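Local coordinates for trypsin-resistant surface T6 protein (PDB 4P0D) that serves as the backbone pilin of serotype M6 Streptococcus pyogenes pili, a three-domain surface protein also known as the T6 antigen, at residues 38-52 with 115-127. The protein carries 1 engineered substitution. Residues are numbered along the deposited sequence; the frame is centred on the assembly and turned at random.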
loop_
_atom_site.group_PDB
_atom_site.type_symbol
_atom_site.label_atom_id
_atom_site.label_comp_id
_atom_site.label_asym_id
_atom_site.label_seq_id
_atom_site.Cartn_x
_atom_site.Cartn_y
_atom_site.Cartn_z
ATOM N N PHE A 38 33.894 -8.158 -46.505
ATOM C CA PHE A 38 32.575 -8.024 -45.880
ATOM C C PHE A 38 31.516 -7.667 -46.918
ATOM O O PHE A 38 31.639 -6.667 -47.634
ATOM C CB PHE A 38 32.584 -6.919 -44.813
ATOM C CG PHE A 38 31.231 -6.666 -44.195
ATOM C CD1 PHE A 38 30.669 -7.594 -43.330
ATOM C CD2 PHE A 38 30.515 -5.511 -44.489
ATOM C CE1 PHE A 38 29.420 -7.374 -42.761
ATOM C CE2 PHE A 38 29.266 -5.282 -43.920
ATOM C CZ PHE A 38 28.720 -6.219 -43.050
ATOM N N ILE A 39 30.443 -8.448 -46.948
ATOM C CA ILE A 39 29.380 -8.273 -47.936
ATOM C C ILE A 39 28.233 -7.420 -47.366
ATOM O O ILE A 39 28.026 -6.275 -47.785
ATOM C CB ILE A 39 28.865 -9.659 -48.413
ATOM C CG1 ILE A 39 30.051 -10.569 -48.792
ATOM C CG2 ILE A 39 27.889 -9.517 -49.581
ATOM C CD1 ILE A 39 29.655 -11.840 -49.528
ATOM N N ASN A 40 27.503 -7.979 -46.399
ATOM C CA ASN A 40 26.313 -7.333 -45.845
ATOM C C ASN A 40 25.892 -8.013 -44.545
ATOM O O ASN A 40 26.537 -8.961 -44.085
ATOM C CB ASN A 40 25.157 -7.385 -46.866
ATOM C CG ASN A 40 24.661 -8.803 -47.122
ATOM O OD1 ASN A 40 25.289 -9.773 -46.718
ATOM N ND2 ASN A 40 23.519 -8.924 -47.800
ATOM N N PHE A 41 24.792 -7.532 -43.969
ATOM C CA PHE A 41 24.158 -8.205 -42.838
ATOM C C PHE A 41 23.007 -9.074 -43.272
ATOM O O PHE A 41 22.171 -8.625 -44.035
ATOM C CB PHE A 41 23.623 -7.175 -41.866
ATOM C CG PHE A 41 24.690 -6.471 -41.122
ATOM C CD1 PHE A 41 25.463 -7.161 -40.200
ATOM C CD2 PHE A 41 24.933 -5.133 -41.337
ATOM C CE1 PHE A 41 26.470 -6.510 -39.506
ATOM C CE2 PHE A 41 25.933 -4.481 -40.645
ATOM C CZ PHE A 41 26.703 -5.174 -39.729
ATOM N N LYS A 42 22.966 -10.304 -42.764
ATOM C CA LYS A 42 21.780 -11.144 -42.856
ATOM C C LYS A 42 20.999 -11.092 -41.538
ATOM O O LYS A 42 21.507 -11.488 -40.490
ATOM C CB LYS A 42 22.154 -12.592 -43.167
ATOM C CG LYS A 42 20.952 -13.534 -43.131
ATOM C CD LYS A 42 21.217 -14.877 -43.801
ATOM C CE LYS A 42 21.786 -15.918 -42.847
ATOM N NZ LYS A 42 21.181 -17.267 -43.067
ATOM N N TYR A 43 19.758 -10.633 -41.611
ATOM C CA TYR A 43 18.922 -10.443 -40.437
ATOM C C TYR A 43 17.996 -11.625 -40.233
ATOM O O TYR A 43 17.548 -12.229 -41.196
ATOM C CB TYR A 43 18.099 -9.170 -40.600
ATOM C CG TYR A 43 18.938 -7.927 -40.574
ATOM C CD1 TYR A 43 19.485 -7.469 -39.378
ATOM C CD2 TYR A 43 19.192 -7.204 -41.732
ATOM C CE1 TYR A 43 20.255 -6.334 -39.336
ATOM C CE2 TYR A 43 19.964 -6.061 -41.699
ATOM C CZ TYR A 43 20.495 -5.629 -40.492
ATOM O OH TYR A 43 21.272 -4.480 -40.434
ATOM N N ALA A 44 17.688 -11.938 -38.980
ATOM C CA ALA A 44 16.758 -13.019 -38.666
ATOM C C ALA A 44 15.387 -12.755 -39.305
ATOM O O ALA A 44 14.987 -11.595 -39.477
ATOM C CB ALA A 44 16.624 -13.185 -37.161
ATOM N N GLU A 45 14.709 -13.838 -39.698
ATOM C CA GLU A 45 13.394 -13.761 -40.338
ATOM C C GLU A 45 12.464 -13.083 -39.366
ATOM O O GLU A 45 12.430 -13.467 -38.193
ATOM C CB GLU A 45 12.848 -15.163 -40.659
ATOM N N GLY A 46 11.737 -12.078 -39.850
ATOM C CA GLY A 46 10.798 -11.309 -39.031
ATOM C C GLY A 46 11.366 -9.984 -38.543
ATOM O O GLY A 46 10.623 -9.116 -38.057
ATOM N N VAL A 47 12.687 -9.822 -38.644
ATOM C CA VAL A 47 13.318 -8.582 -38.254
ATOM C C VAL A 47 13.109 -7.572 -39.361
ATOM O O VAL A 47 13.418 -7.832 -40.524
ATOM C CB VAL A 47 14.826 -8.739 -37.972
ATOM C CG1 VAL A 47 15.476 -7.382 -37.735
ATOM C CG2 VAL A 47 15.045 -9.645 -36.773
ATOM N N SER A 48 12.587 -6.416 -38.974
ATOM C CA SER A 48 12.387 -5.323 -39.875
ATOM C C SER A 48 12.940 -4.070 -39.220
ATOM O O SER A 48 12.516 -3.695 -38.121
ATOM C CB SER A 48 10.885 -5.185 -40.165
ATOM O OG SER A 48 10.596 -4.001 -40.872
ATOM N N LEU A 49 13.898 -3.429 -39.880
ATOM C CA LEU A 49 14.426 -2.154 -39.398
ATOM C C LEU A 49 14.912 -1.281 -40.532
ATOM O O LEU A 49 15.146 -1.757 -41.642
ATOM C CB LEU A 49 15.550 -2.368 -38.374
ATOM C CG LEU A 49 16.699 -3.324 -38.718
ATOM C CD1 LEU A 49 17.660 -2.722 -39.737
ATOM C CD2 LEU A 49 17.440 -3.706 -37.441
ATOM N N THR A 50 15.074 -0.004 -40.221
ATOM C CA THR A 50 15.578 0.988 -41.150
ATOM C C THR A 50 17.096 1.101 -41.001
ATOM O O THR A 50 17.588 1.598 -39.992
ATOM C CB THR A 50 14.923 2.339 -40.848
ATOM O OG1 THR A 50 13.504 2.174 -40.875
ATOM C CG2 THR A 50 15.330 3.389 -41.842
ATOM N N GLU A 51 17.832 0.655 -42.020
ATOM C CA GLU A 51 19.292 0.548 -41.945
ATOM C C GLU A 51 19.972 1.910 -41.809
ATOM O O GLU A 51 21.066 2.001 -41.260
ATOM C CB GLU A 51 19.835 -0.203 -43.163
ATOM C CG GLU A 51 19.222 -1.587 -43.343
ATOM C CD GLU A 51 19.833 -2.369 -44.488
ATOM O OE1 GLU A 51 20.272 -1.739 -45.476
ATOM O OE2 GLU A 51 19.880 -3.615 -44.393
ATOM N N THR A 52 19.295 2.951 -42.296
ATOM C CA THR A 52 19.698 4.344 -42.154
ATOM C C THR A 52 19.834 4.813 -40.720
ATOM O O THR A 52 20.591 5.738 -40.431
ATOM C CB THR A 52 18.613 5.274 -42.741
ATOM O OG1 THR A 52 18.178 4.778 -44.011
ATOM C CG2 THR A 52 19.127 6.705 -42.887
ATOM N N ALA A 115 25.586 -2.822 -32.418
ATOM C CA ALA A 115 26.139 -3.415 -33.637
ATOM C C ALA A 115 27.643 -3.209 -33.696
ATOM O O ALA A 115 28.120 -2.145 -33.318
ATOM C CB ALA A 115 25.482 -2.791 -34.860
ATOM N N ALA A 116 28.381 -4.236 -34.143
ATOM C CA ALA A 116 29.775 -4.060 -34.556
ATOM C C ALA A 116 29.796 -3.914 -36.073
ATOM O O ALA A 116 29.229 -4.751 -36.797
ATOM C CB ALA A 116 30.636 -5.217 -34.106
ATOM N N SER A 117 30.431 -2.840 -36.546
ATOM C CA SER A 117 30.326 -2.415 -37.957
ATOM C C SER A 117 31.625 -1.881 -38.550
ATOM O O SER A 117 32.384 -1.200 -37.870
ATOM C CB SER A 117 29.271 -1.314 -38.076
ATOM O OG SER A 117 29.200 -0.852 -39.416
ATOM N N TYR A 118 31.852 -2.168 -39.833
ATOM C CA TYR A 118 32.996 -1.636 -40.559
ATOM C C TYR A 118 32.734 -0.244 -41.111
ATOM O O TYR A 118 33.641 0.362 -41.668
ATOM C CB TYR A 118 33.389 -2.564 -41.725
ATOM C CG TYR A 118 33.890 -3.904 -41.280
ATOM C CD1 TYR A 118 35.121 -4.029 -40.639
ATOM C CD2 TYR A 118 33.154 -5.050 -41.508
ATOM C CE1 TYR A 118 35.600 -5.260 -40.225
ATOM C CE2 TYR A 118 33.618 -6.287 -41.094
ATOM C CZ TYR A 118 34.851 -6.380 -40.438
ATOM O OH TYR A 118 35.316 -7.598 -40.006
ATOM N N ASN A 119 31.513 0.270 -40.963
ATOM C CA ASN A 119 31.133 1.548 -41.563
ATOM C C ASN A 119 30.874 2.653 -40.555
ATOM O O ASN A 119 30.115 3.583 -40.838
ATOM C CB ASN A 119 29.876 1.356 -42.427
ATOM C CG ASN A 119 29.745 2.401 -43.522
ATOM O OD1 ASN A 119 30.711 3.078 -43.885
ATOM N ND2 ASN A 119 28.545 2.528 -44.068
ATOM N N GLY A 120 31.490 2.547 -39.382
ATOM C CA GLY A 120 31.314 3.529 -38.307
ATOM C C GLY A 120 30.469 2.996 -37.162
ATOM O O GLY A 120 29.657 2.092 -37.346
ATOM N N GLU A 121 30.655 3.569 -35.971
ATOM C CA GLU A 121 29.965 3.083 -34.772
ATOM C C GLU A 121 28.477 2.917 -35.035
ATOM O O GLU A 121 27.804 3.873 -35.398
ATOM C CB GLU A 121 30.185 4.022 -33.581
ATOM N N GLY A 122 27.982 1.688 -34.898
ATOM C CA GLY A 122 26.549 1.389 -35.005
ATOM C C GLY A 122 25.944 1.431 -36.398
ATOM O O GLY A 122 24.753 1.175 -36.562
ATOM N N ASN A 123 26.761 1.704 -37.411
ATOM C CA ASN A 123 26.262 1.994 -38.756
ATOM C C ASN A 123 25.845 0.726 -39.483
ATOM O O ASN A 123 26.676 -0.134 -39.758
ATOM C CB ASN A 123 27.347 2.717 -39.556
ATOM C CG ASN A 123 26.810 3.408 -40.806
ATOM O OD1 ASN A 123 25.683 3.171 -41.252
ATOM N ND2 ASN A 123 27.630 4.278 -41.374
ATOM N N LEU A 124 24.560 0.615 -39.811
ATOM C CA LEU A 124 24.029 -0.610 -40.432
ATOM C C LEU A 124 23.961 -0.600 -41.968
ATOM O O LEU A 124 23.666 -1.635 -42.559
ATOM C CB LEU A 124 22.652 -0.960 -39.857
ATOM C CG LEU A 124 22.590 -1.228 -38.343
ATOM C CD1 LEU A 124 21.202 -1.751 -37.982
ATOM C CD2 LEU A 124 23.670 -2.207 -37.859
ATOM N N VAL A 125 24.241 0.533 -42.617
ATOM C CA VAL A 125 24.245 0.566 -44.100
ATOM C C VAL A 125 25.499 -0.126 -44.647
ATOM O O VAL A 125 26.621 0.172 -44.227
ATOM C CB VAL A 125 24.087 1.997 -44.684
ATOM C CG1 VAL A 125 22.840 2.675 -44.133
ATOM C CG2 VAL A 125 25.314 2.865 -44.431
ATOM N N THR A 126 25.303 -1.079 -45.559
ATOM C CA THR A 126 26.410 -1.893 -46.079
ATOM C C THR A 126 26.731 -1.649 -47.557
ATOM O O THR A 126 27.698 -2.216 -48.069
ATOM C CB THR A 126 26.148 -3.396 -45.869
ATOM O OG1 THR A 126 24.959 -3.787 -46.566
ATOM C CG2 THR A 126 25.994 -3.706 -44.391
ATOM N N LYS A 127 25.936 -0.813 -48.232
ATOM C CA LYS A 127 26.176 -0.462 -49.641
ATOM C C LYS A 127 27.273 0.594 -49.767
ATOM O O LYS A 127 28.347 0.340 -50.323
ATOM C CB LYS A 127 24.887 0.039 -50.295
HETATM O O HOH W 1 23.260 -4.988 -44.947
HETATM O O HOH W 2 22.083 -3.577 -42.813
HETATM O O HOH W 3 23.028 -0.587 -47.275
#
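T126 sets its methyl against both phenylalanine rings of 38-52. Its CG2 stands at the edge of the F38 ring, close to that ring's plane and 3.7 Å from CE2, and approaches the F41 ring obliquely, 3.5 Å from CD2. The torsion splits the residue's two branches: with CG2 anti to the carbonyl carbon, OG1 (chi1 61°) is left on the N40 side, where water 1 links it to F41 N. F38 in turn sets CZ over the centre of the F41 ring, 4.0 Å above its plane. One face of F38 takes Y118 CD2, displaced from the ring centre; the two rings meet obliquely, planes at 57°, while Y118 OH is hydrogen-bonded to Y31 OH and D6 OD2.

Further along, L124 is buried and directs its CB toward 38-52. Its CD1 lies 3.7 Å from Y43 OH and also meets L49 CD1, the two leucines set roughly perpendicular; V95 and P54 pack on it too. Water 2 ties this corner together, donating to L124 O at 2.5 Å, hydrogen-bonded to Y43 OH and reaching E51 OE2 weakly. Beside it V125 CG1 presses on E51 O at 3.4 Å.

Inside 115-127 the loop is braced by its own polar groups: S117 OG accepts from N119 N in an ST turn and donates to N123 O, using an in-plane lone pair of the carbonyl. The contact thus brings the loop after strand 108-116 against strand 38-43, whose classic beta bulge at I39 and N40 faces V30, and the loop that follows it, within the Ig-like N-terminal domain of this pilin.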